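Local coordinates for uncharacterized protein (Bacteroides ovatus, PDB 4IRT) that is of unknown function but is a putative neuraminidase, built as a beta-propeller of the BNR-repeat family, at residues Gln4-Val9 against Tyr404-Asn409; Leu28-Asp33 against Arg51-Glu56. One frame throughout, in Å; residues are numbered along the deposited sequence.

Interaction 1 (Gln4-Val9 against Tyr404-Asn409)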
loop_
_atom_site.group_PDB
_atom_site.type_symbol
_atom_site.label_atom_id
_atom_site.label_comp_id
_atom_site.label_asym_id
_atom_site.label_seq_id
_atom_site.Cartn_x
_atom_site.Cartn_y
_atom_site.Cartn_z
ATOM N N GLN A 4 -4.507 14.323 19.106
ATOM C CA GLN A 4 -4.457 13.752 17.715
ATOM C C GLN A 4 -5.380 14.503 16.770
ATOM O O GLN A 4 -6.613 14.310 16.802
ATOM C CB GLN A 4 -4.832 12.261 17.716
ATOM C CG GLN A 4 -3.869 11.365 18.495
ATOM C CD GLN A 4 -2.473 11.300 17.873
ATOM O OE1 GLN A 4 -2.265 11.729 16.736
ATOM N NE2 GLN A 4 -1.508 10.773 18.629
ATOM N N HIS A 5 -4.776 15.244 15.842
ATOM C CA HIS A 5 -5.487 16.270 15.096
ATOM C C HIS A 5 -6.069 15.775 13.772
ATOM O O HIS A 5 -5.365 15.258 12.907
ATOM C CB HIS A 5 -4.557 17.455 14.856
ATOM C CG HIS A 5 -5.255 18.649 14.308
ATOM N ND1 HIS A 5 -6.163 19.375 15.047
ATOM C CD2 HIS A 5 -5.192 19.242 13.095
ATOM C CE1 HIS A 5 -6.628 20.372 14.314
ATOM N NE2 HIS A 5 -6.045 20.320 13.128
ATOM N N LEU A 6 -7.366 15.952 13.626
ATOM C CA LEU A 6 -8.076 15.532 12.434
ATOM C C LEU A 6 -8.444 16.743 11.590
ATOM O O LEU A 6 -9.023 17.711 12.088
ATOM C CB LEU A 6 -9.360 14.811 12.823
ATOM C CG LEU A 6 -9.303 13.418 13.450
ATOM C CD1 LEU A 6 -10.697 13.098 14.010
ATOM C CD2 LEU A 6 -8.858 12.383 12.457
ATOM N N VAL A 7 -8.079 16.683 10.314
ATOM C CA VAL A 7 -8.349 17.738 9.377
ATOM C C VAL A 7 -9.448 17.256 8.423
ATOM O O VAL A 7 -9.270 16.273 7.680
ATOM C CB VAL A 7 -7.097 18.083 8.577
ATOM C CG1 VAL A 7 -7.440 19.173 7.583
ATOM C CG2 VAL A 7 -5.977 18.500 9.521
ATOM N N GLU A 8 -10.601 17.897 8.472
ATOM C CA GLU A 8 -11.678 17.503 7.574
ATOM C C GLU A 8 -11.295 17.744 6.116
ATOM O O GLU A 8 -10.685 18.784 5.777
ATOM C CB GLU A 8 -12.945 18.261 7.890
ATOM C CG GLU A 8 -13.639 17.841 9.162
ATOM C CD GLU A 8 -15.001 18.507 9.331
ATOM O OE1 GLU A 8 -15.296 19.454 8.594
ATOM O OE2 GLU A 8 -15.768 18.074 10.205
ATOM N N VAL A 9 -11.656 16.778 5.264
ATOM C CA VAL A 9 -11.533 16.922 3.833
ATOM C C VAL A 9 -12.921 17.069 3.202
ATOM O O VAL A 9 -13.330 18.170 2.763
ATOM C CB VAL A 9 -10.790 15.725 3.202
ATOM C CG1 VAL A 9 -10.684 15.926 1.702
ATOM C CG2 VAL A 9 -9.432 15.529 3.831
ATOM N N TYR A 404 -10.938 12.372 6.644
ATOM C CA TYR A 404 -9.979 13.260 7.323
ATOM C C TYR A 404 -8.562 12.956 6.924
ATOM O O TYR A 404 -8.233 11.807 6.563
ATOM C CB TYR A 404 -10.019 13.028 8.820
ATOM C CG TYR A 404 -11.378 13.135 9.465
ATOM C CD1 TYR A 404 -12.210 12.032 9.559
ATOM C CD2 TYR A 404 -11.809 14.332 10.016
ATOM C CE1 TYR A 404 -13.462 12.134 10.166
ATOM C CE2 TYR A 404 -13.043 14.450 10.637
ATOM C CZ TYR A 404 -13.860 13.339 10.715
ATOM O OH TYR A 404 -15.086 13.459 11.310
ATOM N N VAL A 405 -7.687 13.949 7.059
ATOM C CA VAL A 405 -6.283 13.631 7.214
ATOM C C VAL A 405 -5.979 13.699 8.710
ATOM O O VAL A 405 -6.187 14.743 9.362
ATOM C CB VAL A 405 -5.383 14.577 6.399
ATOM C CG1 VAL A 405 -3.921 14.310 6.715
ATOM C CG2 VAL A 405 -5.668 14.423 4.920
ATOM N N LEU A 406 -5.516 12.585 9.251
ATOM C CA LEU A 406 -5.126 12.534 10.631
ATOM C C LEU A 406 -3.640 12.852 10.714
ATOM O O LEU A 406 -2.770 12.096 10.199
ATOM C CB LEU A 406 -5.467 11.167 11.223
ATOM C CG LEU A 406 -5.451 11.046 12.755
ATOM C CD1 LEU A 406 -6.062 9.720 13.185
ATOM C CD2 LEU A 406 -4.039 11.135 13.299
ATOM N N GLU A 407 -3.357 13.992 11.333
ATOM C CA GLU A 407 -1.994 14.480 11.503
ATOM C C GLU A 407 -1.515 13.961 12.855
ATOM O O GLU A 407 -1.945 14.423 13.907
ATOM C CB GLU A 407 -1.980 16.010 11.455
ATOM C CG GLU A 407 -2.583 16.586 10.179
ATOM C CD GLU A 407 -2.480 18.107 10.072
ATOM O OE1 GLU A 407 -2.553 18.807 11.117
ATOM O OE2 GLU A 407 -2.326 18.599 8.935
ATOM N N THR A 408 -0.640 12.979 12.822
ATOM C CA THR A 408 -0.327 12.231 14.026
ATOM C C THR A 408 0.696 12.975 14.863
ATOM O O THR A 408 1.713 13.450 14.343
ATOM C CB THR A 408 0.263 10.852 13.716
ATOM O OG1 THR A 408 1.549 11.029 13.122
ATOM C CG2 THR A 408 -0.642 10.055 12.793
ATOM N N ASN A 409 0.414 13.082 16.159
ATOM C CA ASN A 409 1.378 13.569 17.121
ATOM C C ASN A 409 2.221 12.363 17.580
ATOM O O ASN A 409 1.670 11.367 18.090
ATOM C CB ASN A 409 0.638 14.193 18.306
ATOM C CG ASN A 409 1.567 14.840 19.312
ATOM O OD1 ASN A 409 2.794 14.729 19.229
ATOM N ND2 ASN A 409 0.975 15.519 20.288
HETATM O O HOH W 1 -16.712 15.471 10.853
#

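Interaction 2 (Leu28-Asp33 against Arg51-Glu56)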
loop_
_atom_site.group_PDB
_atom_site.type_symbol
_atom_site.label_atom_id
_atom_site.label_comp_id
_atom_site.label_asym_id
_atom_site.label_seq_id
_atom_site.Cartn_x
_atom_site.Cartn_y
_atom_site.Cartn_z
ATOM N N LEU A 28 -2.942 9.601 -0.538
ATOM C CA LEU A 28 -2.528 10.899 0.021
ATOM C C LEU A 28 -1.028 11.062 -0.240
ATOM O O LEU A 28 -0.234 10.135 -0.010
ATOM C CB LEU A 28 -2.798 10.870 1.521
ATOM C CG LEU A 28 -2.634 12.086 2.428
ATOM C CD1 LEU A 28 -3.670 13.136 2.076
ATOM C CD2 LEU A 28 -2.786 11.640 3.882
ATOM N N VAL A 29 -0.642 12.230 -0.749
ATOM C CA VAL A 29 0.727 12.427 -1.145
ATOM C C VAL A 29 1.092 13.890 -1.187
ATOM O O VAL A 29 0.360 14.707 -1.751
ATOM C CB VAL A 29 1.041 11.732 -2.480
ATOM C CG1 VAL A 29 0.211 12.299 -3.618
ATOM C CG2 VAL A 29 2.515 11.897 -2.811
ATOM N N THR A 30 2.223 14.198 -0.570
ATOM C CA THR A 30 2.793 15.555 -0.553
ATOM C C THR A 30 3.803 15.772 -1.686
ATOM O O THR A 30 4.659 14.941 -1.936
ATOM C CB THR A 30 3.477 15.836 0.812
ATOM O OG1 THR A 30 2.458 15.984 1.828
ATOM C CG2 THR A 30 4.332 17.119 0.777
ATOM N N HIS A 31 3.726 16.936 -2.325
ATOM C CA HIS A 31 4.776 17.388 -3.241
ATOM C C HIS A 31 5.087 18.814 -2.805
ATOM O O HIS A 31 4.206 19.673 -2.798
ATOM C CB HIS A 31 4.283 17.313 -4.679
ATOM C CG HIS A 31 5.316 17.657 -5.696
ATOM N ND1 HIS A 31 6.319 16.792 -6.070
ATOM C CD2 HIS A 31 5.504 18.791 -6.419
ATOM C CE1 HIS A 31 7.088 17.374 -6.964
ATOM N NE2 HIS A 31 6.608 18.580 -7.202
ATOM N N GLY A 32 6.309 19.037 -2.352
ATOM C CA GLY A 32 6.680 20.365 -1.833
ATOM C C GLY A 32 5.902 20.653 -0.549
ATOM O O GLY A 32 5.915 19.845 0.391
ATOM N N ASP A 33 5.236 21.796 -0.493
ATOM C CA ASP A 33 4.387 22.094 0.654
ATOM C C ASP A 33 2.888 21.911 0.386
ATOM O O ASP A 33 2.067 22.446 1.120
ATOM C CB ASP A 33 4.709 23.484 1.235
ATOM C CG ASP A 33 4.175 24.636 0.401
ATOM O OD1 ASP A 33 3.744 24.451 -0.763
ATOM O OD2 ASP A 33 4.169 25.765 0.946
ATOM N N ARG A 51 -4.290 20.822 -0.681
ATOM C CA ARG A 51 -4.151 21.916 0.234
ATOM C C ARG A 51 -2.679 22.270 0.404
ATOM O O ARG A 51 -1.768 21.456 0.132
ATOM C CB ARG A 51 -4.725 21.563 1.609
ATOM C CG ARG A 51 -4.055 20.381 2.297
ATOM C CD ARG A 51 -4.184 20.415 3.812
ATOM N NE ARG A 51 -3.620 19.208 4.440
ATOM C CZ ARG A 51 -3.386 19.074 5.750
ATOM N NH1 ARG A 51 -3.650 20.076 6.592
ATOM N NH2 ARG A 51 -2.921 17.930 6.242
ATOM N N LYS A 52 -2.446 23.470 0.927
ATOM C CA LYS A 52 -1.165 23.763 1.574
ATOM C C LYS A 52 -1.113 23.046 2.904
ATOM O O LYS A 52 -2.107 23.015 3.650
ATOM C CB LYS A 52 -0.980 25.260 1.784
ATOM C CG LYS A 52 -0.871 26.003 0.481
ATOM C CD LYS A 52 0.465 25.714 -0.194
ATOM C CE LYS A 52 0.691 26.632 -1.381
ATOM N NZ LYS A 52 1.966 26.342 -2.093
ATOM N N LEU A 53 0.034 22.450 3.199
ATOM C CA LEU A 53 0.209 21.760 4.480
ATOM C C LEU A 53 0.020 22.663 5.718
ATOM O O LEU A 53 -0.295 22.173 6.805
ATOM C CB LEU A 53 1.558 21.060 4.530
ATOM C CG LEU A 53 1.640 19.747 3.769
ATOM C CD1 LEU A 53 3.075 19.338 3.518
ATOM C CD2 LEU A 53 0.898 18.650 4.495
ATOM N N ASP A 54 0.186 23.968 5.554
ATOM C CA ASP A 54 0.012 24.915 6.656
ATOM C C ASP A 54 -1.416 25.462 6.749
ATOM O O ASP A 54 -1.661 26.418 7.470
ATOM C CB ASP A 54 1.031 26.065 6.545
ATOM C CG ASP A 54 0.758 27.015 5.382
ATOM O OD1 ASP A 54 -0.297 26.926 4.719
ATOM O OD2 ASP A 54 1.607 27.909 5.142
ATOM N N SER A 55 -2.331 24.897 5.958
ATOM C CA SER A 55 -3.727 25.249 5.966
ATOM C C SER A 55 -4.633 24.001 6.171
ATOM O O SER A 55 -4.208 22.860 5.977
ATOM C CB SER A 55 -4.060 25.912 4.609
ATOM O OG SER A 55 -5.430 26.234 4.505
ATOM N N GLU A 56 -5.869 24.235 6.588
ATOM C CA GLU A 56 -6.876 23.196 6.603
ATOM C C GLU A 56 -7.942 23.431 5.546
ATOM O O GLU A 56 -8.958 22.739 5.527
ATOM C CB GLU A 56 -7.466 23.083 8.007
ATOM C CG GLU A 56 -6.388 22.767 9.024
ATOM C CD GLU A 56 -6.902 22.244 10.343
ATOM O OE1 GLU A 56 -8.130 22.184 10.530
ATOM O OE2 GLU A 56 -6.047 21.882 11.199
HETATM O O HOH W 2 2.165 24.798 3.441
#

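Interaction 1 (Gln4-Val9 against Tyr404-Asn409)
Residues His-5 to Glu-8 pair with Glu-407 back to Tyr-404 as antiparallel neighbours, the strand axes approaching to 4.5 Å and running 159° apart. One strand opens the modelled chain and the other all but ends it, so the pairing matches closure of a beta-propeller ring by its termini: strand 5-12 edges the sheet of strands 401-407 and 381-385. Val-7 and Val-405 exchange two backbone bonds, and Glu-407 N binds His-5 O. In one of its two modelled conformers, the Gln-4 amide spans the Asn-409 backbone, OE1 accepting from Asn-409 N at 3.1 Å and NE2 donating to Asn-409 O.

His-5, Val-7, Val-405 and Glu-407 share one face. The imidazole, with CG anti to the backbone N (chi1 -170°), lies side by side with the Glu-407 chain, and its CD2 edge comes 3.3 Å from Glu-407 OE1, ring and carboxylate planes 43° apart. Val-7 CG2 packs against the same carboxylate, 3.6 Å from Glu-407 CD. The neighbouring sheet and its loop take up the polar ends: Glu-407 OE2 forms a salt bridge with Arg-51 NH2, and His-5 NE2 is probably hydrogen-bonded to Glu-56 OE2. An alanine in place of Glu-407 would probably leave Arg-51 without this charged mate and open a gap beside Val-7 CG2.

Leu-6, Glu-8, Tyr-404 and Leu-406 occupy the other face. Leu-6 CD2 packs on Leu-406 CG, at 3.7 Å, and on the root of Tyr-404, while CB nears ring atom CD2 and CD1 stands over one face, toward the rim. Glu-8 runs alongside that tyrosine, its CG 3.7 Å from Tyr-404 CE2. Beyond them a water joins the tips, giving a hydrogen to Glu-8 OE2 at 2.8 Å and lying 2.6 Å from Tyr-404 OH.

Interaction 2 (Leu28-Asp33 against Arg51-Glu56)
Asp-33 reaches Lys-52 and Leu-53 through both its side chain and its carbonyl, and these polar links tie the turn after strand 28-31 to the end of strand 45-52. The ionic part is a salt bridge: Lys-52 NZ meets Asp-33 OD1 at 2.9 Å, on the syn side and 16° out of the carboxylate plane. The lysine chain bends at chi2 (-72°), and CD passes close by the same carboxylate. Glu-34 gives the ammonium a second acidic partner.

Among the backbone bonds, Leu-53 N points almost straight at Asp-33 O, 2.9 Å away with 173° at the hydrogen. A water that accepts from Asp-54 N also donates weakly to this carbonyl. Lys-52 to Ser-55 form a type I beta turn, closed by Ser-55 N on Lys-52 O at 3.0 Å. Just before the turn, Arg-51 NH1 binds Ser-55 O in the guanidinium plane at 2.9 Å, while NH2 holds Glu-407 in a salt bridge.

The apolar contact is small: Leu-53 CD1 lies 3.7 Å from Thr-30 CG2. Thr-30 OG1, also near that methyl, is bonded to Asp-370, and Leu-373 of helix 371-377 packs on both side chains.

Strands 28-31, 34-40, 45-52 and 59-63 follow one another as the antiparallel four-stranded meander of a beta-propeller blade, and here the turn between its first two strands meets the end of the third.

Overall arrangement
Interaction 2 is nested within the chain loop that interaction 1 closes, and their centres are 12 Å apart, on the same side of the molecule. Interaction 1 lies in the sheet that joins the termini, interaction 2 in the sheet that follows strand 5-12, so their mutual contacts bind two neighbouring propeller blades. Glu-407 OE2 and Arg-51 NH2 make a salt bridge of 2.8 Å, and His-5 NE2 comes 2.5 Å from Glu-56 OE2, a probable hydrogen bond. Val-405 CG2 also packs on Leu-28 CD1 at 3.7 Å. Arg-51 thus links the two, holding Ser-55 O of the turn that follows it while pairing with the closing strand.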